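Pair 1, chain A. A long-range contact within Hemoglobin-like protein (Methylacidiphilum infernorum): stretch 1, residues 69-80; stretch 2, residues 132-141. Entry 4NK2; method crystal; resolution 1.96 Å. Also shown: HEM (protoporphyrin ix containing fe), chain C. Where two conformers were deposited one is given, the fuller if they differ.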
# COMPACT_ATOMS: atom_id res chain seq x y z
N VAL A 69 -19.59 -2.23 20.78
CA VAL A 69 -20.61 -2.19 19.73
C VAL A 69 -19.97 -2.05 18.35
O VAL A 69 -20.43 -2.67 17.38
CB VAL A 69 -21.62 -1.05 20.00
CG1 VAL A 69 -22.52 -0.81 18.79
CG2 VAL A 69 -22.46 -1.38 21.24
N HIS A 70 -18.91 -1.26 18.24
CA HIS A 70 -18.27 -1.10 16.93
C HIS A 70 -17.83 -2.48 16.46
O HIS A 70 -17.97 -2.83 15.29
CB HIS A 70 -17.06 -0.14 17.02
CG HIS A 70 -16.28 -0.02 15.74
ND1 HIS A 70 -14.92 -0.20 15.68
CD2 HIS A 70 -16.68 0.28 14.48
CE1 HIS A 70 -14.50 -0.03 14.43
NE2 HIS A 70 -15.56 0.26 13.69
N HIS A 71 -17.28 -3.24 17.38
CA HIS A 71 -16.84 -4.61 16.98
C HIS A 71 -17.99 -5.53 16.66
O HIS A 71 -17.85 -6.25 15.70
CB HIS A 71 -15.90 -5.19 18.04
CG HIS A 71 -14.48 -4.74 17.88
ND1 HIS A 71 -13.58 -5.42 17.08
CD2 HIS A 71 -13.81 -3.68 18.38
CE1 HIS A 71 -12.42 -4.80 17.11
NE2 HIS A 71 -12.53 -3.74 17.88
N GLU A 72 -19.13 -5.42 17.31
CA GLU A 72 -20.30 -6.21 16.92
C GLU A 72 -20.69 -5.87 15.48
O GLU A 72 -20.98 -6.76 14.68
CB GLU A 72 -21.47 -5.96 17.89
CG GLU A 72 -21.19 -6.52 19.28
CD GLU A 72 -22.19 -6.05 20.31
OE1 GLU A 72 -23.20 -5.42 19.93
OE2 GLU A 72 -21.96 -6.29 21.51
N ASN A 73 -20.66 -4.58 15.13
CA ASN A 73 -20.96 -4.15 13.77
C ASN A 73 -19.94 -4.73 12.78
O ASN A 73 -20.30 -5.24 11.72
CB ASN A 73 -20.98 -2.61 13.68
CG ASN A 73 -22.17 -2.00 14.42
OD1 ASN A 73 -23.12 -2.71 14.78
ND2 ASN A 73 -22.13 -0.68 14.66
N LEU A 74 -18.66 -4.64 13.12
CA LEU A 74 -17.61 -5.20 12.27
C LEU A 74 -17.81 -6.69 11.97
O LEU A 74 -17.56 -7.13 10.85
CB LEU A 74 -16.23 -4.97 12.91
CG LEU A 74 -15.66 -3.56 12.81
CD1 LEU A 74 -14.40 -3.46 13.66
CD2 LEU A 74 -15.36 -3.20 11.36
N MET A 75 -18.28 -7.46 12.95
CA MET A 75 -18.48 -8.88 12.74
C MET A 75 -19.63 -9.16 11.79
O MET A 75 -19.69 -10.21 11.18
CB MET A 75 -18.68 -9.63 14.07
CG MET A 75 -17.50 -9.63 15.04
SD MET A 75 -15.90 -10.19 14.44
CE MET A 75 -16.24 -11.86 13.96
N LYS A 76 -20.54 -8.21 11.65
CA LYS A 76 -21.67 -8.36 10.77
C LYS A 76 -21.43 -7.73 9.41
O LYS A 76 -22.31 -7.70 8.58
CB LYS A 76 -22.91 -7.72 11.39
CG LYS A 76 -23.55 -8.54 12.47
CD LYS A 76 -24.20 -7.67 13.50
CE LYS A 76 -24.76 -6.41 12.87
NZ LYS A 76 -25.70 -5.73 13.79
N SER A 77 -20.22 -7.23 9.20
CA SER A 77 -19.89 -6.46 7.99
C SER A 77 -19.11 -7.28 6.99
O SER A 77 -18.67 -8.39 7.28
CB SER A 77 -19.05 -5.25 8.36
OG SER A 77 -17.71 -5.64 8.57
N LYS A 78 -18.88 -6.71 5.82
CA LYS A 78 -18.15 -7.37 4.75
C LYS A 78 -16.65 -7.53 5.00
O LYS A 78 -15.98 -8.16 4.22
CB LYS A 78 -18.37 -6.66 3.43
CG LYS A 78 -19.70 -6.95 2.77
CD LYS A 78 -20.01 -5.88 1.75
CE LYS A 78 -21.12 -6.31 0.81
NZ LYS A 78 -22.34 -6.78 1.52
N ILE A 79 -16.14 -6.97 6.08
CA ILE A 79 -14.74 -7.26 6.46
C ILE A 79 -14.66 -8.15 7.69
O ILE A 79 -13.62 -8.21 8.36
CB ILE A 79 -13.90 -5.98 6.68
CG1 ILE A 79 -14.55 -5.07 7.74
CG2 ILE A 79 -13.68 -5.25 5.36
CD1 ILE A 79 -13.66 -3.90 8.17
N HIS A 80 -15.75 -8.86 7.99
CA HIS A 80 -15.79 -9.78 9.11
C HIS A 80 -14.66 -10.81 9.07
O HIS A 80 -14.14 -11.21 10.09
CB HIS A 80 -17.13 -10.51 9.16
CG HIS A 80 -17.32 -11.51 8.06
ND1 HIS A 80 -17.12 -12.86 8.24
CD2 HIS A 80 -17.72 -11.36 6.78
CE1 HIS A 80 -17.38 -13.49 7.11
NE2 HIS A 80 -17.74 -12.61 6.21
N LYS A 132 -11.50 0.29 0.74
CA LYS A 132 -12.85 -0.14 1.06
C LYS A 132 -12.99 -0.65 2.49
O LYS A 132 -13.97 -0.38 3.15
CB LYS A 132 -13.31 -1.21 0.08
CG LYS A 132 -14.74 -1.63 0.25
CD LYS A 132 -15.68 -0.52 -0.10
CE LYS A 132 -17.06 -1.05 -0.42
NZ LYS A 132 -18.08 0.04 -0.49
N ALA A 133 -12.00 -1.40 2.95
CA ALA A 133 -11.95 -1.85 4.35
C ALA A 133 -12.04 -0.67 5.33
O ALA A 133 -12.76 -0.74 6.33
CB ALA A 133 -10.69 -2.63 4.60
N ARG A 134 -11.30 0.40 5.05
CA ARG A 134 -11.39 1.58 5.90
C ARG A 134 -12.79 2.19 5.85
O ARG A 134 -13.32 2.61 6.88
CB ARG A 134 -10.36 2.64 5.51
CG ARG A 134 -10.76 4.05 5.99
CD ARG A 134 -9.70 5.11 5.70
NE ARG A 134 -10.14 6.43 6.11
CZ ARG A 134 -10.78 7.30 5.32
NH1 ARG A 134 -11.03 6.99 4.05
NH2 ARG A 134 -11.15 8.48 5.79
N GLU A 135 -13.39 2.24 4.66
CA GLU A 135 -14.73 2.82 4.54
C GLU A 135 -15.73 2.02 5.36
O GLU A 135 -16.57 2.60 6.07
CB GLU A 135 -15.18 2.87 3.07
CG GLU A 135 -14.35 3.80 2.21
CD GLU A 135 -15.00 4.09 0.87
OE1 GLU A 135 -16.22 3.83 0.72
OE2 GLU A 135 -14.30 4.60 -0.03
N ILE A 136 -15.65 0.70 5.26
CA ILE A 136 -16.55 -0.17 6.02
C ILE A 136 -16.30 -0.07 7.53
O ILE A 136 -17.23 0.01 8.31
CB ILE A 136 -16.43 -1.64 5.56
CG1 ILE A 136 -16.99 -1.81 4.14
CG2 ILE A 136 -17.15 -2.57 6.53
CD1 ILE A 136 -16.66 -3.20 3.53
N TRP A 137 -15.03 -0.05 7.94
CA TRP A 137 -14.68 0.13 9.35
C TRP A 137 -15.28 1.44 9.87
O TRP A 137 -15.84 1.49 10.97
CB TRP A 137 -13.16 0.12 9.48
CG TRP A 137 -12.55 0.21 10.88
CD1 TRP A 137 -12.10 -0.82 11.66
CD2 TRP A 137 -12.25 1.41 11.61
NE1 TRP A 137 -11.56 -0.34 12.83
CE2 TRP A 137 -11.64 1.03 12.83
CE3 TRP A 137 -12.45 2.78 11.36
CZ2 TRP A 137 -11.24 1.95 13.79
CZ3 TRP A 137 -12.04 3.70 12.31
CH2 TRP A 137 -11.45 3.28 13.52
N LEU A 138 -15.18 2.50 9.07
CA LEU A 138 -15.77 3.80 9.44
C LEU A 138 -17.30 3.78 9.51
O LEU A 138 -17.89 4.36 10.43
CB LEU A 138 -15.31 4.89 8.46
CG LEU A 138 -13.90 5.42 8.71
CD1 LEU A 138 -13.50 6.45 7.66
CD2 LEU A 138 -13.80 6.06 10.11
N ALA A 139 -17.96 3.13 8.55
CA ALA A 139 -19.43 3.11 8.58
C ALA A 139 -19.92 2.34 9.78
O ALA A 139 -20.96 2.66 10.37
CB ALA A 139 -19.98 2.51 7.30
N CYS A 140 -19.18 1.30 10.15
CA CYS A 140 -19.49 0.56 11.36
C CYS A 140 -19.34 1.44 12.59
O CYS A 140 -20.05 1.25 13.58
CB CYS A 140 -18.58 -0.66 11.51
SG CYS A 140 -18.98 -1.99 10.36
N TYR A 141 -18.40 2.39 12.55
CA TYR A 141 -18.19 3.25 13.71
C TYR A 141 -19.27 4.32 13.78
O TYR A 141 -19.76 4.66 14.87
CB TYR A 141 -16.81 3.90 13.65
CG TYR A 141 -16.01 3.71 14.92
CD1 TYR A 141 -14.71 3.23 14.87
CD2 TYR A 141 -16.55 4.03 16.16
CE1 TYR A 141 -13.96 3.06 16.02
CE2 TYR A 141 -15.81 3.86 17.32
CZ TYR A 141 -14.52 3.37 17.23
OH TYR A 141 -13.76 3.20 18.38
CHA HEM C . -6.06 -4.10 15.95
CHB HEM C . -8.63 -3.84 11.86
CHC HEM C . -8.21 1.02 11.95
CHD HEM C . -7.33 0.54 16.72
C1A HEM C . -6.70 -4.49 14.80
C2A HEM C . -6.79 -5.84 14.24
C3A HEM C . -7.51 -5.74 13.11
C4A HEM C . -7.89 -4.35 12.91
CMA HEM C . -7.92 -6.88 12.14
CAA HEM C . -6.16 -7.12 14.86
CBA HEM C . -4.80 -7.34 14.16
CGA HEM C . -3.98 -8.53 14.64
O1A HEM C . -3.44 -9.28 13.78
O2A HEM C . -3.82 -8.75 15.88
C1B HEM C . -8.68 -2.52 11.45
C2B HEM C . -9.12 -2.01 10.16
C3B HEM C . -9.01 -0.67 10.18
C4B HEM C . -8.49 -0.27 11.48
CMB HEM C . -9.66 -2.85 8.98
CAB HEM C . -9.38 0.25 9.00
CBB HEM C . -8.95 1.52 9.00
C1C HEM C . -7.98 1.34 13.27
C2C HEM C . -7.94 2.66 13.88
C3C HEM C . -7.69 2.51 15.19
C4C HEM C . -7.57 1.10 15.48
CMC HEM C . -8.13 4.00 13.12
CAC HEM C . -7.56 3.62 16.27
CBC HEM C . -8.06 4.84 16.08
C1D HEM C . -6.78 -0.70 16.95
C2D HEM C . -6.06 -1.12 18.15
C3D HEM C . -5.69 -2.58 17.89
C4D HEM C . -6.19 -2.89 16.58
CMD HEM C . -5.75 -0.31 19.43
CAD HEM C . -4.89 -3.50 18.84
CBD HEM C . -3.40 -3.18 18.62
CGD HEM C . -2.61 -4.08 19.54
O1D HEM C . -2.54 -5.30 19.27
O2D HEM C . -2.05 -3.57 20.55
NA HEM C . -7.38 -3.62 13.96
NB HEM C . -8.30 -1.42 12.21
NC HEM C . -7.76 0.42 14.29
ND HEM C . -6.83 -1.77 16.06
FE HEM C . -7.49 -1.57 14.09
O HOH W 1 -12.76 0.34 18.11

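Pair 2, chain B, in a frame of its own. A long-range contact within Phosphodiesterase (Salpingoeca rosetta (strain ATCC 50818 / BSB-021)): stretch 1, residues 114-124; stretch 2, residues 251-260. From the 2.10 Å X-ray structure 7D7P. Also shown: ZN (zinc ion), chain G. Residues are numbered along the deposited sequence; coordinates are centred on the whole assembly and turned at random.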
# COMPACT_ATOMS: atom_id res chain seq x y z
N MET B 114 -0.28 -24.56 14.16
CA MET B 114 -0.82 -23.22 13.95
C MET B 114 -1.80 -23.19 12.79
O MET B 114 -2.85 -22.53 12.86
CB MET B 114 0.32 -22.23 13.69
CG MET B 114 1.09 -21.82 14.94
SD MET B 114 0.16 -20.64 15.94
CE MET B 114 0.66 -19.08 15.20
N VAL B 115 -1.49 -23.89 11.70
CA VAL B 115 -2.38 -23.89 10.54
C VAL B 115 -3.62 -24.74 10.83
O VAL B 115 -4.73 -24.41 10.40
CB VAL B 115 -1.63 -24.38 9.29
CG1 VAL B 115 -2.58 -24.52 8.10
CG2 VAL B 115 -0.51 -23.41 8.96
N LEU B 116 -3.46 -25.83 11.58
CA LEU B 116 -4.61 -26.62 11.99
C LEU B 116 -5.55 -25.80 12.87
O LEU B 116 -6.77 -25.77 12.64
CB LEU B 116 -4.16 -27.88 12.73
CG LEU B 116 -5.29 -28.61 13.47
CD1 LEU B 116 -6.29 -29.19 12.49
CD2 LEU B 116 -4.76 -29.69 14.40
N HIS B 117 -5.00 -25.12 13.87
CA HIS B 117 -5.84 -24.35 14.79
C HIS B 117 -6.50 -23.17 14.08
O HIS B 117 -7.68 -22.87 14.33
CB HIS B 117 -5.02 -23.87 15.98
CG HIS B 117 -5.83 -23.17 17.03
ND1 HIS B 117 -6.05 -21.81 17.02
CD2 HIS B 117 -6.48 -23.65 18.12
CE1 HIS B 117 -6.80 -21.48 18.06
NE2 HIS B 117 -7.07 -22.58 18.74
N THR B 118 -5.76 -22.48 13.21
CA THR B 118 -6.34 -21.36 12.48
C THR B 118 -7.41 -21.82 11.50
O THR B 118 -8.41 -21.12 11.29
CB THR B 118 -5.23 -20.59 11.75
OG1 THR B 118 -4.20 -20.25 12.68
CG2 THR B 118 -5.78 -19.32 11.11
N THR B 119 -7.22 -23.00 10.89
CA THR B 119 -8.26 -23.57 10.05
C THR B 119 -9.51 -23.88 10.86
O THR B 119 -10.64 -23.67 10.39
CB THR B 119 -7.75 -24.84 9.36
OG1 THR B 119 -6.61 -24.52 8.54
CG2 THR B 119 -8.84 -25.45 8.48
N TYR B 120 -9.33 -24.37 12.09
CA TYR B 120 -10.46 -24.62 12.97
C TYR B 120 -11.19 -23.32 13.31
O TYR B 120 -12.42 -23.31 13.42
CB TYR B 120 -9.97 -25.33 14.23
CG TYR B 120 -10.68 -24.97 15.51
CD1 TYR B 120 -11.88 -25.57 15.86
CD2 TYR B 120 -10.12 -24.05 16.40
CE1 TYR B 120 -12.52 -25.25 17.04
CE2 TYR B 120 -10.75 -23.73 17.58
CZ TYR B 120 -11.95 -24.33 17.90
OH TYR B 120 -12.58 -24.00 19.08
N LEU B 121 -10.45 -22.22 13.46
CA LEU B 121 -11.10 -20.94 13.73
C LEU B 121 -11.85 -20.44 12.50
O LEU B 121 -12.98 -19.94 12.62
CB LEU B 121 -10.06 -19.91 14.17
CG LEU B 121 -9.33 -20.13 15.50
CD1 LEU B 121 -8.19 -19.12 15.65
CD2 LEU B 121 -10.28 -20.04 16.68
N LEU B 122 -11.26 -20.57 11.31
CA LEU B 122 -11.87 -20.04 10.10
C LEU B 122 -13.13 -20.82 9.73
O LEU B 122 -14.14 -20.22 9.35
CB LEU B 122 -10.86 -20.05 8.95
CG LEU B 122 -9.71 -19.05 9.05
CD1 LEU B 122 -8.61 -19.41 8.07
CD2 LEU B 122 -10.21 -17.64 8.80
N LEU B 123 -13.08 -22.15 9.81
CA LEU B 123 -14.24 -22.95 9.44
C LEU B 123 -15.39 -22.75 10.41
O LEU B 123 -16.55 -22.72 10.01
CB LEU B 123 -13.85 -24.43 9.36
CG LEU B 123 -12.83 -24.85 8.30
CD1 LEU B 123 -12.58 -26.35 8.40
CD2 LEU B 123 -13.29 -24.46 6.90
N THR B 124 -15.08 -22.63 11.71
CA THR B 124 -16.12 -22.36 12.69
C THR B 124 -16.79 -21.02 12.43
O THR B 124 -17.99 -20.87 12.68
CB THR B 124 -15.53 -22.40 14.10
OG1 THR B 124 -14.90 -23.68 14.32
CG2 THR B 124 -16.60 -22.18 15.15
N VAL B 251 -13.58 -22.51 -2.05
CA VAL B 251 -13.61 -21.78 -0.79
C VAL B 251 -12.74 -22.46 0.26
O VAL B 251 -12.01 -21.80 1.01
CB VAL B 251 -15.06 -21.62 -0.31
CG1 VAL B 251 -15.11 -21.12 1.13
CG2 VAL B 251 -15.82 -20.67 -1.23
N LEU B 252 -12.80 -23.80 0.33
CA LEU B 252 -11.94 -24.52 1.26
C LEU B 252 -10.47 -24.29 0.95
O LEU B 252 -9.66 -24.10 1.86
CB LEU B 252 -12.27 -26.02 1.22
CG LEU B 252 -13.71 -26.42 1.53
CD1 LEU B 252 -13.87 -27.93 1.47
CD2 LEU B 252 -14.13 -25.88 2.89
N ALA B 253 -10.11 -24.30 -0.34
CA ALA B 253 -8.74 -24.00 -0.72
C ALA B 253 -8.36 -22.57 -0.35
O ALA B 253 -7.23 -22.31 0.08
CB ALA B 253 -8.55 -24.22 -2.22
N VAL B 254 -9.30 -21.63 -0.50
CA VAL B 254 -9.05 -20.25 -0.12
C VAL B 254 -8.82 -20.14 1.39
O VAL B 254 -7.94 -19.41 1.85
CB VAL B 254 -10.21 -19.35 -0.59
CG1 VAL B 254 -10.20 -18.02 0.15
CG2 VAL B 254 -10.13 -19.13 -2.10
N LEU B 255 -9.60 -20.89 2.18
CA LEU B 255 -9.50 -20.78 3.63
C LEU B 255 -8.22 -21.41 4.16
O LEU B 255 -7.60 -20.88 5.09
CB LEU B 255 -10.73 -21.41 4.29
CG LEU B 255 -12.04 -20.63 4.13
CD1 LEU B 255 -13.19 -21.38 4.77
CD2 LEU B 255 -11.91 -19.23 4.72
N LEU B 256 -7.80 -22.55 3.60
CA LEU B 256 -6.56 -23.17 4.05
C LEU B 256 -5.36 -22.30 3.70
O LEU B 256 -4.41 -22.20 4.49
CB LEU B 256 -6.39 -24.56 3.45
CG LEU B 256 -5.11 -25.27 3.92
CD1 LEU B 256 -5.15 -25.51 5.43
CD2 LEU B 256 -4.84 -26.57 3.18
N HIS B 257 -5.38 -21.67 2.53
CA HIS B 257 -4.32 -20.72 2.18
C HIS B 257 -4.31 -19.55 3.15
O HIS B 257 -3.24 -19.05 3.53
CB HIS B 257 -4.51 -20.24 0.74
CG HIS B 257 -3.50 -19.22 0.31
ND1 HIS B 257 -2.14 -19.45 0.37
CD2 HIS B 257 -3.65 -17.98 -0.20
CE1 HIS B 257 -1.50 -18.38 -0.08
NE2 HIS B 257 -2.39 -17.48 -0.43
N THR B 258 -5.50 -19.09 3.57
CA THR B 258 -5.58 -18.04 4.58
C THR B 258 -4.93 -18.47 5.89
O THR B 258 -4.17 -17.71 6.49
CB THR B 258 -7.04 -17.65 4.82
OG1 THR B 258 -7.66 -17.28 3.58
CG2 THR B 258 -7.13 -16.48 5.80
N ALA B 259 -5.21 -19.70 6.33
CA ALA B 259 -4.63 -20.17 7.59
C ALA B 259 -3.13 -20.39 7.48
O ALA B 259 -2.41 -20.25 8.47
CB ALA B 259 -5.32 -21.46 8.05
N ASP B 260 -2.64 -20.73 6.28
CA ASP B 260 -1.20 -20.90 6.09
C ASP B 260 -0.46 -19.60 6.34
O ASP B 260 0.64 -19.60 6.91
CB ASP B 260 -0.93 -21.42 4.67
CG ASP B 260 0.48 -21.96 4.52
OD1 ASP B 260 1.14 -22.20 5.54
OD2 ASP B 260 0.93 -22.14 3.36
ZN ZN G . 2.80 -23.75 5.59
O HOH W 2 2.67 -24.01 3.11
O HOH W 3 4.34 -22.03 5.02

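What separates the two contacts most sharply? Pair 1 ties its helices together with hydrogen bonds from side chain to backbone and with aromatic rings, whereas pair 2 has no hydrogen bond across the stretches and relies on packing alone. In pair 1, NE2 of His70(A) donates to O of Trp137(A) at 3.0 Å, and ND2 of Asn73(A) donates to O of Cys140(A), also at 3.0 Å. The matching residues of pair 2, Val115(B) and Thr118(B), make no such bond. Val115(B) has no polar side-chain atom to offer, and the hydroxyl of Thr118(B) is spent within its own helix, OG1 donating to O of Met114(B) at 2.7 Å.

What geometry do they share? In each, two helices cross with their N-to-C directions 131° apart, and the axes approach to 8.8 Å in pair 1 and 8.5 Å in pair 2. Fourteen central residues superpose with an RMSD of 0.4 Å. His70(A) falls on Val115(B), Asn73(A) on Thr118(B), Leu74(A) on Thr119(B), Cys140(A) on Ala259(B) and Tyr141(A) on Asp260(B). The backbones draw close near Cys140(A) and Ala259(B), both small residues whose CA-to-CB bonds point toward the partner helix.

How is the space around that small residue filled? In pair 2 the methyl of Ala259(B) is a knob set among Val115(B), Thr118(B), Thr119(B) and Leu122(B); its CB lies 3.4 Å from OG1 of Thr119(B) and 3.9 Å from CD1 of Leu122(B). In pair 1 the SG of Cys140(A) reaches further, lying 3.9 Å from CD2 of Leu74(A) and 3.8 Å from CB of Ser77(A). Ser77(A) matches Leu122(B) but is much shorter. Its OG turns back to donate to O of Leu74(A) at 2.7 Å, and Ile79(A), beyond the matched positions, supplies apolar bulk: its CG1 is 3.8 Å from CG2 of Ile136(A). The match to Ile136(A) in pair 2 is Leu255(B), whose CD1 packs 3.7 Å from CD2 of Leu123(B).

What do His70(A) and Val115(B), which share a position, bring with them? His70(A) meets two aromatic rings, one with its face and one with its edge. It stacks face-to-face on Tyr141(A), with centroids 3.7 Å apart and planes at 20°, and turns its edge to the face of Trp137(A). The opposite face of the tryptophan lies against the heme, CZ2 of Trp137(A) coming within 3.4 Å of HEM C1C, so the helix contact runs on into the cofactor. A water also joins the stacked pair, 3.3 Å from ND1 of His70(A) and 3.0 Å from OH of Tyr141(A). Val115(B) meets aliphatic chemistry instead, its CG1 lying 3.8 Å from CD1 of Leu256(B), the match of Trp137(A). Where pair 1 has Tyr141(A), pair 2 has Asp260(B), whose OD1 binds zinc at 2.3 Å while OD2 accepts a hydrogen bond from a zinc-bound water at 2.6 Å.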